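PDB 1YR2: prolyl oligopeptidase from Novosphingobium capsulatum, which probably hydrolyses oligopeptides on the carboxyl side of proline, and more weakly alanine, as a serine endopeptidase of the S9A family. Local coordinates for residues E50-G54 / E55-D59; L64-V68 / R69-K73; A707-Q710 / A711-H715; D336-P339 / L340-V344; A72-A75 / A76-A80. All coordinates share one frame; numbering follows the deposited sequence.

Contact 1: residues E50-G54 / E55-D59; sequences EDHFG and EKVSD
Asp51 and Lys56 both turn CG anti to their own carbonyl carbon (chi1 -58° and -49°), and the lysine bends again at chi2, which lays the two side chains alongside each other and pointing the same way. Lys56 NZ then meets the syn lone pair of Asp51 OD1 at 2.7 Å, a salt bridge across a non-hydrogen-bonded pair at an exposed surface. On the other face of the sheet His52 and Val57 cross at about a right angle, His52 CD2 lying 3.6 Å from Val57 CG2. The ring is held by His52 NE2, which donates to Glu50 OE1 at 2.9 Å; the oxygen lies in the ring plane but is approached from above its own carboxylate plane. A water donates to both Glu50 OE1 and Val57 O. All this rides on a two-stranded antiparallel hairpin, 49-52 with 55-58, closed by a type I' turn from His52 to Glu55 with Phe53 and Gly54 at its corners. His52 N to Glu55 O and Glu55 N to His52 O, each 2.8 Å, shut the turn, and Glu50 and Val57 form the next hydrogen-bonded pair. Helix 626-633 receives the hairpin: Arg630 pairs with Glu55, and Trp629 touches Phe53, Glu55 and Val57.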
loop_
_atom_site.group_PDB
_atom_site.type_symbol
_atom_site.label_atom_id
_atom_site.label_comp_id
_atom_site.label_asym_id
_atom_site.label_seq_id
_atom_site.Cartn_x
_atom_site.Cartn_y
_atom_site.Cartn_z
ATOM N N GLU A 50 -3.453 22.116 35.490
ATOM C CA GLU A 50 -2.195 22.789 35.217
ATOM C C GLU A 50 -2.456 24.059 34.448
ATOM O O GLU A 50 -3.402 24.121 33.656
ATOM C CB GLU A 50 -1.320 21.899 34.339
ATOM C CG GLU A 50 -0.866 20.607 35.020
ATOM C CD GLU A 50 -0.105 19.689 34.071
ATOM O OE1 GLU A 50 -0.364 19.669 32.833
ATOM O OE2 GLU A 50 0.762 18.970 34.586
ATOM N N ASP A 51 -1.594 25.056 34.646
ATOM C CA ASP A 51 -1.647 26.291 33.868
ATOM C C ASP A 51 -0.823 26.192 32.585
ATOM O O ASP A 51 0.361 25.953 32.640
ATOM C CB ASP A 51 -1.096 27.464 34.673
ATOM C CG ASP A 51 -1.843 27.696 35.980
ATOM O OD1 ASP A 51 -3.091 27.705 35.988
ATOM O OD2 ASP A 51 -1.255 27.920 37.057
ATOM N N HIS A 52 -1.428 26.444 31.430
ATOM C CA HIS A 52 -0.719 26.416 30.181
ATOM C C HIS A 52 -1.136 27.681 29.435
ATOM O O HIS A 52 -2.289 27.859 29.109
ATOM C CB HIS A 52 -1.024 25.130 29.383
ATOM C CG HIS A 52 -0.543 23.860 30.036
ATOM N ND1 HIS A 52 0.764 23.433 29.960
ATOM C CD2 HIS A 52 -1.197 22.909 30.745
ATOM C CE1 HIS A 52 0.905 22.303 30.625
ATOM N NE2 HIS A 52 -0.273 21.955 31.102
ATOM N N PHE A 53 -0.199 28.599 29.236
ATOM C CA PHE A 53 -0.415 29.798 28.428
ATOM C C PHE A 53 -1.620 30.624 28.851
ATOM O O PHE A 53 -2.368 31.112 27.995
ATOM C CB PHE A 53 -0.519 29.370 26.965
ATOM C CG PHE A 53 0.698 28.610 26.475
ATOM C CD1 PHE A 53 1.935 29.245 26.396
ATOM C CD2 PHE A 53 0.611 27.265 26.123
ATOM C CE1 PHE A 53 3.067 28.557 25.953
ATOM C CE2 PHE A 53 1.738 26.574 25.670
ATOM C CZ PHE A 53 2.972 27.224 25.589
ATOM N N GLY A 54 -1.809 30.754 30.173
ATOM C CA GLY A 54 -2.932 31.499 30.748
ATOM C C GLY A 54 -4.256 30.741 30.840
ATOM O O GLY A 54 -5.302 31.298 31.250
ATOM N N GLU A 55 -4.226 29.479 30.429
ATOM C CA GLU A 55 -5.397 28.626 30.426
ATOM C C GLU A 55 -5.254 27.508 31.489
ATOM O O GLU A 55 -4.151 27.151 31.880
ATOM C CB GLU A 55 -5.585 28.031 29.011
ATOM C CG GLU A 55 -6.141 29.035 27.993
ATOM C CD GLU A 55 -6.779 28.379 26.750
ATOM O OE1 GLU A 55 -7.435 27.283 26.829
ATOM O OE2 GLU A 55 -6.630 28.973 25.648
ATOM N N LYS A 56 -6.367 26.974 31.974
ATOM C CA LYS A 56 -6.339 25.827 32.847
ATOM C C LYS A 56 -6.684 24.599 32.012
ATOM O O LYS A 56 -7.633 24.651 31.205
ATOM C CB LYS A 56 -7.337 25.971 33.989
ATOM C CG LYS A 56 -7.290 27.281 34.748
ATOM C CD LYS A 56 -6.015 27.423 35.524
ATOM C CE LYS A 56 -6.127 28.429 36.698
ATOM N NZ LYS A 56 -5.111 28.074 37.744
ATOM N N VAL A 57 -5.932 23.514 32.223
ATOM C CA VAL A 57 -6.119 22.223 31.561
ATOM C C VAL A 57 -6.251 21.142 32.600
ATOM O O VAL A 57 -5.323 20.906 33.358
ATOM C CB VAL A 57 -4.915 21.840 30.730
ATOM C CG1 VAL A 57 -5.131 20.460 30.044
ATOM C CG2 VAL A 57 -4.649 22.889 29.730
ATOM N N SER A 58 -7.403 20.481 32.631
ATOM C CA SER A 58 -7.622 19.357 33.502
ATOM C C SER A 58 -7.199 18.044 32.844
ATOM O O SER A 58 -7.488 17.792 31.651
ATOM C CB SER A 58 -9.100 19.313 33.875
ATOM O OG SER A 58 -9.360 18.210 34.740
ATOM N N ASP A 59 -6.555 17.175 33.632
ATOM C CA ASP A 59 -6.071 15.880 33.149
ATOM C C ASP A 59 -6.180 14.874 34.275
ATOM O O ASP A 59 -5.187 14.467 34.868
ATOM C CB ASP A 59 -4.634 16.045 32.630
ATOM C CG ASP A 59 -4.125 14.858 31.842
ATOM O OD1 ASP A 59 -4.822 13.826 31.751
ATOM O OD2 ASP A 59 -3.015 14.910 31.242
HETATM O O HOH W 1 -2.961 19.186 32.022
#

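Contact 2: residues L64-V68 / R69-K73; sequences LEADV and RTDAK
The Arg69 guanidinium meets the Asp67 carboxylate edge to edge, the two planes only 20° apart. NE and NH2 grip side-on, one nitrogen to each oxygen: Arg69 NE to Asp67 OD1 at 2.9 Å, almost straight at 174°, and Arg69 NH2 to Asp67 OD2, also at 2.9 Å. Both oxygens use their syn lone pairs and lie close to the guanidinium plane, so the pair is held flat as a bidentate salt bridge. It belongs to the turn that leads from the short 3-10 segment into helix 72-89, where Asp71 is the N-cap. Asp67 reaches forward along the chain with CG anti to its backbone N (chi1 -161°), which brings the carboxylate to Arg69; the anti lone pair of OD1 takes Arg69 N at 3.0 Å. OD1 therefore accepts from both the backbone and the side chain of the same arginine, which fixes the carboxylate's rotation. The chain itself turns over Asp67 O, which takes Thr70 N at 3.0 Å and, more weakly, Asp71 N.

Asp71 faces back across the turn, and its OD1 caps Val74 N in the first turn of the helix. Val68 packs on Val74 and Val78 of that helix and touches Asp656 and Thr657, so the turn also borders a loop of the hydrolase domain; Leu64, further back, reaches helix 664-675. Beside the capping carboxylate, the methyl CB of Ala66 lies 3.7 Å from both CG and OD2 of Asp71.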
loop_
_atom_site.group_PDB
_atom_site.type_symbol
_atom_site.label_atom_id
_atom_site.label_comp_id
_atom_site.label_asym_id
_atom_site.label_seq_id
_atom_site.Cartn_x
_atom_site.Cartn_y
_atom_site.Cartn_z
ATOM N N LEU A 64 -3.466 6.808 33.867
ATOM C CA LEU A 64 -3.695 5.793 32.834
ATOM C C LEU A 64 -2.613 5.800 31.735
ATOM O O LEU A 64 -2.595 4.926 30.853
ATOM C CB LEU A 64 -5.091 5.928 32.237
ATOM C CG LEU A 64 -6.204 5.267 33.036
ATOM C CD1 LEU A 64 -7.518 5.744 32.483
ATOM C CD2 LEU A 64 -6.135 3.787 32.983
ATOM N N GLU A 65 -1.667 6.731 31.830
ATOM C CA GLU A 65 -0.516 6.734 30.948
ATOM C C GLU A 65 0.567 5.715 31.379
ATOM O O GLU A 65 1.469 5.428 30.607
ATOM C CB GLU A 65 0.116 8.129 30.858
ATOM C CG GLU A 65 -0.771 9.206 30.194
ATOM C CD GLU A 65 -0.146 10.606 30.207
ATOM O OE1 GLU A 65 1.037 10.760 30.601
ATOM O OE2 GLU A 65 -0.843 11.560 29.823
ATOM N N ALA A 66 0.500 5.205 32.605
ATOM C CA ALA A 66 1.529 4.290 33.096
ATOM C C ALA A 66 1.460 2.947 32.385
ATOM O O ALA A 66 0.403 2.533 31.901
ATOM C CB ALA A 66 1.437 4.092 34.594
ATOM N N ASP A 67 2.627 2.288 32.291
ATOM C CA ASP A 67 2.746 0.998 31.587
ATOM C C ASP A 67 1.915 -0.114 32.292
ATOM O O ASP A 67 2.121 -0.421 33.456
ATOM C CB ASP A 67 4.249 0.630 31.516
ATOM C CG ASP A 67 4.561 -0.390 30.469
ATOM O OD1 ASP A 67 3.972 -1.495 30.478
ATOM O OD2 ASP A 67 5.409 -0.158 29.575
ATOM N N VAL A 68 1.010 -0.749 31.555
ATOM C CA VAL A 68 0.161 -1.795 32.088
ATOM C C VAL A 68 0.973 -2.969 32.652
ATOM O O VAL A 68 0.491 -3.669 33.518
ATOM C CB VAL A 68 -0.823 -2.322 31.019
ATOM C CG1 VAL A 68 -0.126 -3.238 30.041
ATOM C CG2 VAL A 68 -2.007 -3.000 31.664
ATOM N N ARG A 69 2.189 -3.176 32.150
ATOM C CA ARG A 69 3.020 -4.284 32.627
ATOM C C ARG A 69 3.643 -4.058 34.005
ATOM O O ARG A 69 4.082 -5.026 34.642
ATOM C CB ARG A 69 4.117 -4.585 31.618
ATOM C CG ARG A 69 3.593 -5.009 30.291
ATOM C CD ARG A 69 4.622 -5.001 29.213
ATOM N NE ARG A 69 5.117 -3.668 28.914
ATOM C CZ ARG A 69 6.080 -3.419 28.049
ATOM N NH1 ARG A 69 6.679 -4.408 27.396
ATOM N NH2 ARG A 69 6.461 -2.173 27.833
ATOM N N THR A 70 3.733 -2.801 34.447
ATOM C CA THR A 70 4.352 -2.501 35.730
ATOM C C THR A 70 3.496 -1.692 36.687
ATOM O O THR A 70 3.949 -1.416 37.777
ATOM C CB THR A 70 5.706 -1.797 35.539
ATOM O OG1 THR A 70 5.558 -0.646 34.723
ATOM C CG2 THR A 70 6.692 -2.685 34.754
ATOM N N ASP A 71 2.264 -1.355 36.296
ATOM C CA ASP A 71 1.394 -0.520 37.113
ATOM C C ASP A 71 0.096 -1.277 37.376
ATOM O O ASP A 71 -0.708 -1.486 36.475
ATOM C CB ASP A 71 1.121 0.829 36.445
ATOM C CG ASP A 71 0.396 1.796 37.369
ATOM O OD1 ASP A 71 -0.824 1.655 37.549
ATOM O OD2 ASP A 71 0.955 2.709 37.982
ATOM N N ALA A 72 -0.065 -1.710 38.626
ATOM C CA ALA A 72 -1.259 -2.428 39.087
ATOM C C ALA A 72 -2.565 -1.665 38.825
ATOM O O ALA A 72 -3.571 -2.286 38.498
ATOM C CB ALA A 72 -1.137 -2.727 40.569
ATOM N N LYS A 73 -2.560 -0.351 39.006
ATOM C CA LYS A 73 -3.784 0.434 38.851
ATOM C C LYS A 73 -4.247 0.341 37.388
ATOM O O LYS A 73 -5.395 0.039 37.130
ATOM C CB LYS A 73 -3.611 1.907 39.290
ATOM C CG LYS A 73 -4.628 2.395 40.355
ATOM C CD LYS A 73 -4.459 3.935 40.734
ATOM C CE LYS A 73 -5.839 4.724 40.861
ATOM N NZ LYS A 73 -5.984 5.941 39.943
#

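Contact 3: residues A707-Q710 / A711-H715; sequences ADVQ and AFLAH
Ala707 O takes the amide of Ala711, N to O 2.9 Å, and the methyl of Ala711 comes up to the same oxygen from beyond it, its CB 3.2 Å from Ala707 O. One residue on, Asp708 O accepts from Phe712 N at 3.0 Å. The carboxylate of Asp708 leads off from the helix and is paired with two arginines, OD1 with Arg95 NE and OD2 with Arg686 NE; two such partners probably stabilise its negative charge in this buried setting.

Val709 makes the side-chain contact of the stretch. The Val709 and Leu713 side chains lie side by side, pointing the same way; Val709 CG1, anti to the backbone N (chi1 169°), makes the touch, 4.0 Å from Leu713 CD1. On the backbone, Val709 O receives Leu713 N at 2.9 Å in a practically straight bond, N-H...O 179°. Leu713 CG also lies close to that oxygen, 3.3 Å from Val709 O.

Gln710 closes the series: its O holds Ala714 N at 2.8 Å. Its extended side chain instead leaves for helix 508-514, where NE2 donates to Gly509 O and the chain touches Thr512 and Trp513.

The surroundings differ round the helix. Val709 and Phe712 pack on Leu651 of strand 649-654, Leu713 and Ala714 meet Trp513, and Ala707 and Ala711 lie against Arg95 of helix 95-105. Regular i to i+4 bonding together with an i, i+4 apolar pair is that of a buried alpha helix, here 699-717, packed against the central mixed sheet of the alpha/beta-hydrolase domain.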
loop_
_atom_site.group_PDB
_atom_site.type_symbol
_atom_site.label_atom_id
_atom_site.label_comp_id
_atom_site.label_asym_id
_atom_site.label_seq_id
_atom_site.Cartn_x
_atom_site.Cartn_y
_atom_site.Cartn_z
ATOM N N ALA A 707 -14.424 -8.425 13.042
ATOM C CA ALA A 707 -15.781 -8.908 13.244
ATOM C C ALA A 707 -16.488 -8.143 14.388
ATOM O O ALA A 707 -17.634 -7.803 14.261
ATOM C CB ALA A 707 -15.779 -10.394 13.557
ATOM N N ASP A 708 -15.790 -7.931 15.495
ATOM C CA ASP A 708 -16.295 -7.166 16.649
ATOM C C ASP A 708 -16.641 -5.728 16.247
ATOM O O ASP A 708 -17.723 -5.220 16.507
ATOM C CB ASP A 708 -15.220 -7.083 17.729
ATOM C CG ASP A 708 -15.151 -8.331 18.621
ATOM O OD1 ASP A 708 -16.037 -9.242 18.533
ATOM O OD2 ASP A 708 -14.224 -8.488 19.464
ATOM N N VAL A 709 -15.685 -5.073 15.630
ATOM C CA VAL A 709 -15.880 -3.680 15.240
ATOM C C VAL A 709 -17.024 -3.605 14.260
ATOM O O VAL A 709 -17.905 -2.780 14.403
ATOM C CB VAL A 709 -14.573 -3.100 14.649
ATOM C CG1 VAL A 709 -14.771 -1.739 13.986
ATOM C CG2 VAL A 709 -13.499 -2.993 15.717
ATOM N N GLN A 710 -17.007 -4.417 13.216
ATOM C CA GLN A 710 -18.062 -4.301 12.238
ATOM C C GLN A 710 -19.443 -4.697 12.773
ATOM O O GLN A 710 -20.454 -4.148 12.363
ATOM C CB GLN A 710 -17.695 -5.018 10.950
ATOM C CG GLN A 710 -16.619 -4.271 10.177
ATOM C CD GLN A 710 -16.337 -4.850 8.801
ATOM O OE1 GLN A 710 -17.084 -5.739 8.313
ATOM N NE2 GLN A 710 -15.306 -4.329 8.144
ATOM N N ALA A 711 -19.507 -5.670 13.653
ATOM C CA ALA A 711 -20.783 -6.010 14.292
ATOM C C ALA A 711 -21.310 -4.807 15.087
ATOM O O ALA A 711 -22.511 -4.516 15.045
ATOM C CB ALA A 711 -20.588 -7.192 15.225
ATOM N N PHE A 712 -20.423 -4.134 15.820
ATOM C CA PHE A 712 -20.789 -2.919 16.591
ATOM C C PHE A 712 -21.293 -1.837 15.635
ATOM O O PHE A 712 -22.391 -1.297 15.780
ATOM C CB PHE A 712 -19.577 -2.464 17.392
ATOM C CG PHE A 712 -19.822 -1.318 18.323
ATOM C CD1 PHE A 712 -19.595 -0.021 17.908
ATOM C CD2 PHE A 712 -20.146 -1.544 19.633
ATOM C CE1 PHE A 712 -19.769 1.025 18.817
ATOM C CE2 PHE A 712 -20.315 -0.498 20.556
ATOM C CZ PHE A 712 -20.133 0.764 20.150
ATOM N N LEU A 713 -20.504 -1.510 14.637
ATOM C CA LEU A 713 -20.927 -0.499 13.651
ATOM C C LEU A 713 -22.226 -0.893 12.919
ATOM O O LEU A 713 -23.084 -0.035 12.659
ATOM C CB LEU A 713 -19.816 -0.227 12.623
ATOM C CG LEU A 713 -18.468 0.220 13.204
ATOM C CD1 LEU A 713 -17.448 0.503 12.071
ATOM C CD2 LEU A 713 -18.630 1.461 14.100
ATOM N N ALA A 714 -22.357 -2.159 12.534
ATOM C CA ALA A 714 -23.598 -2.638 11.898
ATOM C C ALA A 714 -24.819 -2.494 12.787
ATOM O O ALA A 714 -25.870 -2.111 12.338
ATOM C CB ALA A 714 -23.473 -4.115 11.518
ATOM N N HIS A 715 -24.664 -2.860 14.041
ATOM C CA HIS A 715 -25.767 -2.819 15.012
ATOM C C HIS A 715 -26.312 -1.389 15.109
ATOM O O HIS A 715 -27.513 -1.164 14.992
ATOM C CB HIS A 715 -25.265 -3.286 16.361
ATOM C CG HIS A 715 -26.339 -3.390 17.393
ATOM N ND1 HIS A 715 -27.330 -4.347 17.331
ATOM C CD2 HIS A 715 -26.593 -2.650 18.498
ATOM C CE1 HIS A 715 -28.147 -4.200 18.363
ATOM N NE2 HIS A 715 -27.720 -3.185 19.094
#

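Contact 4: residues D336-P339 / L340-V344; sequences DGAP and LKKIV
Lys342 reaches back across the connection and sets its ammonium on the backbone of Asp336: NZ lies 2.8 Å from Asp336 O, nearly in line with the carbonyl bond at a C=O...N angle of 165°. The chain is extended from CG outward, and it starts from a chi1 of 66°, which places CG between the backbone N and the carbonyl carbon and aims the whole rod at the 336-339 segment. On the way it passes the methyl of Ala338, with Lys342 CD 4.0 Å from Ala338 CB. The Asp336 carboxylate is near but not in contact, OD2 standing 4.7 Å from Lys342 NZ; at that distance it would probably still add to the attraction.

Between these two ends the backbone folds as a type I turn from Ala338 to Lys341, with Pro339 and Leu340 at the corners. Lys341 N bonds to Ala338 O at 2.9 Å, approaching from well above the carbonyl plane. The turn belongs to the connection between strands 329-334 and 342-347, neighbours in one four-stranded antiparallel blade of the beta-propeller domain.

Lys341 heads a different way from Lys342. Its chain bends at chi2 and chi4, carrying CE to 3.4 Å from Pro339 O before NZ goes on to Gln319 OE1.

Further out, Glu361 OE2 accepts from Leu340 N, while the Glu361 side chain is touched by Ala338 and Pro339. Ser334 bonds at both ends of the crossing, its OG taking Asp336 N and its backbone bonding to that of Lys342.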
loop_
_atom_site.group_PDB
_atom_site.type_symbol
_atom_site.label_atom_id
_atom_site.label_comp_id
_atom_site.label_asym_id
_atom_site.label_seq_id
_atom_site.Cartn_x
_atom_site.Cartn_y
_atom_site.Cartn_z
ATOM N N ASP A 336 14.707 14.978 -13.019
ATOM C CA ASP A 336 15.584 16.149 -13.211
ATOM C C ASP A 336 14.768 17.352 -13.646
ATOM O O ASP A 336 14.220 17.369 -14.758
ATOM C CB ASP A 336 16.669 15.798 -14.218
ATOM C CG ASP A 336 17.637 16.946 -14.475
ATOM O OD1 ASP A 336 18.116 17.564 -13.509
ATOM O OD2 ASP A 336 17.933 17.300 -15.627
ATOM N N GLY A 337 14.634 18.317 -12.737
ATOM C CA GLY A 337 13.789 19.489 -12.966
ATOM C C GLY A 337 12.299 19.157 -12.975
ATOM O O GLY A 337 11.492 19.940 -13.467
ATOM N N ALA A 338 11.926 18.016 -12.416
ATOM C CA ALA A 338 10.557 17.469 -12.546
ATOM C C ALA A 338 10.170 16.697 -11.310
ATOM O O ALA A 338 10.300 15.473 -11.252
ATOM C CB ALA A 338 10.430 16.572 -13.758
ATOM N N PRO A 339 9.651 17.382 -10.309
ATOM C CA PRO A 339 9.219 16.668 -9.103
ATOM C C PRO A 339 8.212 15.530 -9.343
ATOM O O PRO A 339 8.248 14.536 -8.608
ATOM C CB PRO A 339 8.600 17.782 -8.244
ATOM C CG PRO A 339 9.278 19.048 -8.731
ATOM C CD PRO A 339 9.493 18.845 -10.200
ATOM N N LEU A 340 7.333 15.677 -10.328
ATOM C CA LEU A 340 6.331 14.650 -10.679
ATOM C C LEU A 340 6.791 13.683 -11.778
ATOM O O LEU A 340 6.023 12.822 -12.224
ATOM C CB LEU A 340 5.029 15.318 -11.093
ATOM C CG LEU A 340 4.339 16.104 -9.972
ATOM C CD1 LEU A 340 2.947 16.510 -10.416
ATOM C CD2 LEU A 340 4.225 15.270 -8.747
ATOM N N LYS A 341 8.021 13.881 -12.225
ATOM C CA LYS A 341 8.794 13.000 -13.126
ATOM C C LYS A 341 8.366 13.145 -14.584
ATOM O O LYS A 341 7.304 13.673 -14.865
ATOM C CB LYS A 341 8.811 11.518 -12.725
ATOM C CG LYS A 341 9.005 11.128 -11.234
ATOM C CD LYS A 341 10.242 11.638 -10.539
ATOM C CE LYS A 341 10.026 11.649 -8.980
ATOM N NZ LYS A 341 9.639 10.323 -8.377
ATOM N N LYS A 342 9.254 12.708 -15.467
ATOM C CA LYS A 342 9.114 12.784 -16.911
ATOM C C LYS A 342 9.842 11.590 -17.547
ATOM O O LYS A 342 10.572 10.862 -16.901
ATOM C CB LYS A 342 9.679 14.131 -17.412
ATOM C CG LYS A 342 11.146 14.295 -17.235
ATOM C CD LYS A 342 11.632 15.727 -17.497
ATOM C CE LYS A 342 13.154 15.812 -17.411
ATOM N NZ LYS A 342 13.646 17.188 -17.522
ATOM N N ILE A 343 9.593 11.344 -18.808
ATOM C CA ILE A 343 10.266 10.284 -19.540
ATOM C C ILE A 343 11.279 10.866 -20.519
ATOM O O ILE A 343 10.919 11.644 -21.395
ATOM C CB ILE A 343 9.231 9.448 -20.289
ATOM C CG1 ILE A 343 8.229 8.863 -19.263
ATOM C CG2 ILE A 343 9.939 8.274 -20.993
ATOM C CD1 ILE A 343 7.123 8.115 -19.883
ATOM N N VAL A 344 12.515 10.442 -20.359
ATOM C CA VAL A 344 13.640 10.876 -21.176
ATOM C C VAL A 344 14.197 9.705 -21.999
ATOM O O VAL A 344 14.480 8.614 -21.480
ATOM C CB VAL A 344 14.756 11.497 -20.318
ATOM C CG1 VAL A 344 15.936 11.910 -21.169
ATOM C CG2 VAL A 344 14.253 12.717 -19.592
#

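Contact 5: residues A72-A75 / A76-A80; sequences AKVA and AWVQA
This is the first part of helix 72-89, an alpha helix entered from the N-cap Asp71, and the contact is its i to i+4 ladder. Ala72 O accepts from Ala76 N at 2.9 Å, and Lys73 O from Trp77 N at 3.1 Å, with a weak second bond from Ala76 N. The next rung is straighter: Val78 N reaches Val74 O at 2.8 Å with an N-H...O angle of 171°. Gln79 N to Ala75 O, 3.0 Å, completes the set.

Val74 and Val78 lie one turn apart and meet through branches, Val74 CG1 being 4.2 Å from Val78 CG2. That CG2 sits anti to the carbonyl carbon of Val78, and also comes to 3.4 Å from Val74 O, so it touches backbone as well as its neighbour. Trp77 throws its indole away from this ladder, CG anti to the backbone N (chi1 -174°), and its NE1 bonds to Ser43 OG. Lys73, at the exposed start, extends to a cation-pi contact with Trp63.

One side of the helix is thus inward: Val74, Trp77 and Val78 all touch Phe667 of helix 664-675, the rings of Trp77 and Phe667 meeting at about 50°, while Leu64 of the preceding 3-10 segment packs on Trp77.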
loop_
_atom_site.group_PDB
_atom_site.type_symbol
_atom_site.label_atom_id
_atom_site.label_comp_id
_atom_site.label_asym_id
_atom_site.label_seq_id
_atom_site.Cartn_x
_atom_site.Cartn_y
_atom_site.Cartn_z
ATOM N N ALA A 72 -0.065 -1.710 38.626
ATOM C CA ALA A 72 -1.259 -2.428 39.087
ATOM C C ALA A 72 -2.565 -1.665 38.825
ATOM O O ALA A 72 -3.571 -2.286 38.498
ATOM C CB ALA A 72 -1.137 -2.727 40.569
ATOM N N LYS A 73 -2.560 -0.351 39.006
ATOM C CA LYS A 73 -3.784 0.434 38.851
ATOM C C LYS A 73 -4.247 0.341 37.388
ATOM O O LYS A 73 -5.395 0.039 37.130
ATOM C CB LYS A 73 -3.611 1.907 39.290
ATOM C CG LYS A 73 -4.628 2.395 40.355
ATOM C CD LYS A 73 -4.459 3.935 40.734
ATOM C CE LYS A 73 -5.839 4.724 40.861
ATOM N NZ LYS A 73 -5.984 5.941 39.943
ATOM N N VAL A 74 -3.330 0.552 36.451
ATOM C CA VAL A 74 -3.651 0.477 35.002
ATOM C C VAL A 74 -4.060 -0.963 34.630
ATOM O O VAL A 74 -5.039 -1.188 33.923
ATOM C CB VAL A 74 -2.464 0.986 34.130
ATOM C CG1 VAL A 74 -2.741 0.807 32.658
ATOM C CG2 VAL A 74 -2.169 2.465 34.410
ATOM N N ALA A 75 -3.338 -1.944 35.152
ATOM C CA ALA A 75 -3.629 -3.337 34.856
ATOM C C ALA A 75 -5.053 -3.663 35.295
ATOM O O ALA A 75 -5.753 -4.334 34.589
ATOM C CB ALA A 75 -2.627 -4.265 35.537
ATOM N N ALA A 76 -5.468 -3.161 36.444
ATOM C CA ALA A 76 -6.792 -3.465 36.996
ATOM C C ALA A 76 -7.872 -2.816 36.127
ATOM O O ALA A 76 -8.897 -3.416 35.852
ATOM C CB ALA A 76 -6.913 -2.955 38.447
ATOM N N TRP A 77 -7.611 -1.599 35.662
ATOM C CA TRP A 77 -8.565 -0.874 34.822
ATOM C C TRP A 77 -8.690 -1.593 33.484
ATOM O O TRP A 77 -9.806 -1.808 32.998
ATOM C CB TRP A 77 -8.063 0.552 34.604
ATOM C CG TRP A 77 -8.998 1.451 33.874
ATOM C CD1 TRP A 77 -9.981 2.202 34.397
ATOM C CD2 TRP A 77 -9.017 1.674 32.468
ATOM N NE1 TRP A 77 -10.619 2.896 33.391
ATOM C CE2 TRP A 77 -10.044 2.575 32.198
ATOM C CE3 TRP A 77 -8.270 1.176 31.395
ATOM C CZ2 TRP A 77 -10.335 3.003 30.907
ATOM C CZ3 TRP A 77 -8.580 1.597 30.114
ATOM C CH2 TRP A 77 -9.590 2.495 29.889
ATOM N N VAL A 78 -7.544 -1.962 32.900
ATOM C CA VAL A 78 -7.521 -2.677 31.637
ATOM C C VAL A 78 -8.304 -3.992 31.743
ATOM O O VAL A 78 -9.117 -4.313 30.876
ATOM C CB VAL A 78 -6.074 -2.916 31.138
ATOM C CG1 VAL A 78 -6.028 -4.026 30.065
ATOM C CG2 VAL A 78 -5.500 -1.628 30.590
ATOM N N GLN A 79 -8.087 -4.755 32.812
ATOM C CA GLN A 79 -8.776 -6.043 32.946
ATOM C C GLN A 79 -10.314 -5.861 32.991
ATOM O O GLN A 79 -11.032 -6.576 32.306
ATOM C CB GLN A 79 -8.261 -6.779 34.212
ATOM C CG GLN A 79 -9.002 -8.062 34.585
ATOM C CD GLN A 79 -8.177 -8.949 35.566
ATOM O OE1 GLN A 79 -7.011 -9.295 35.277
ATOM N NE2 GLN A 79 -8.778 -9.316 36.706
ATOM N N ALA A 80 -10.773 -4.891 33.792
ATOM C CA ALA A 80 -12.192 -4.542 33.940
ATOM C C ALA A 80 -12.819 -4.012 32.639
ATOM O O ALA A 80 -13.897 -4.457 32.250
ATOM C CB ALA A 80 -12.397 -3.522 35.120
#

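Overall arrangement
Contacts 1, 2 and 5 follow in that order near the N-terminus, on one side of the molecule. The hairpin of contact 1 is about 25 Å, centre to centre, from the turn of contact 2, which runs straight into contact 5: the two share Ala72 and Lys73 on helix 72-89, their centres about 7 Å apart. Contact 4 comes next in sequence but lies in the propeller, its centre about 55 Å from that of contact 5. Contact 3, last in the chain, belongs to the hydrolase domain, about 25 Å between centres from contact 5. Through helices 626-633 and 664-675 the N-terminal elements pack on the hydrolase domain, away from the propeller blade, consistent with the two-domain build of this family.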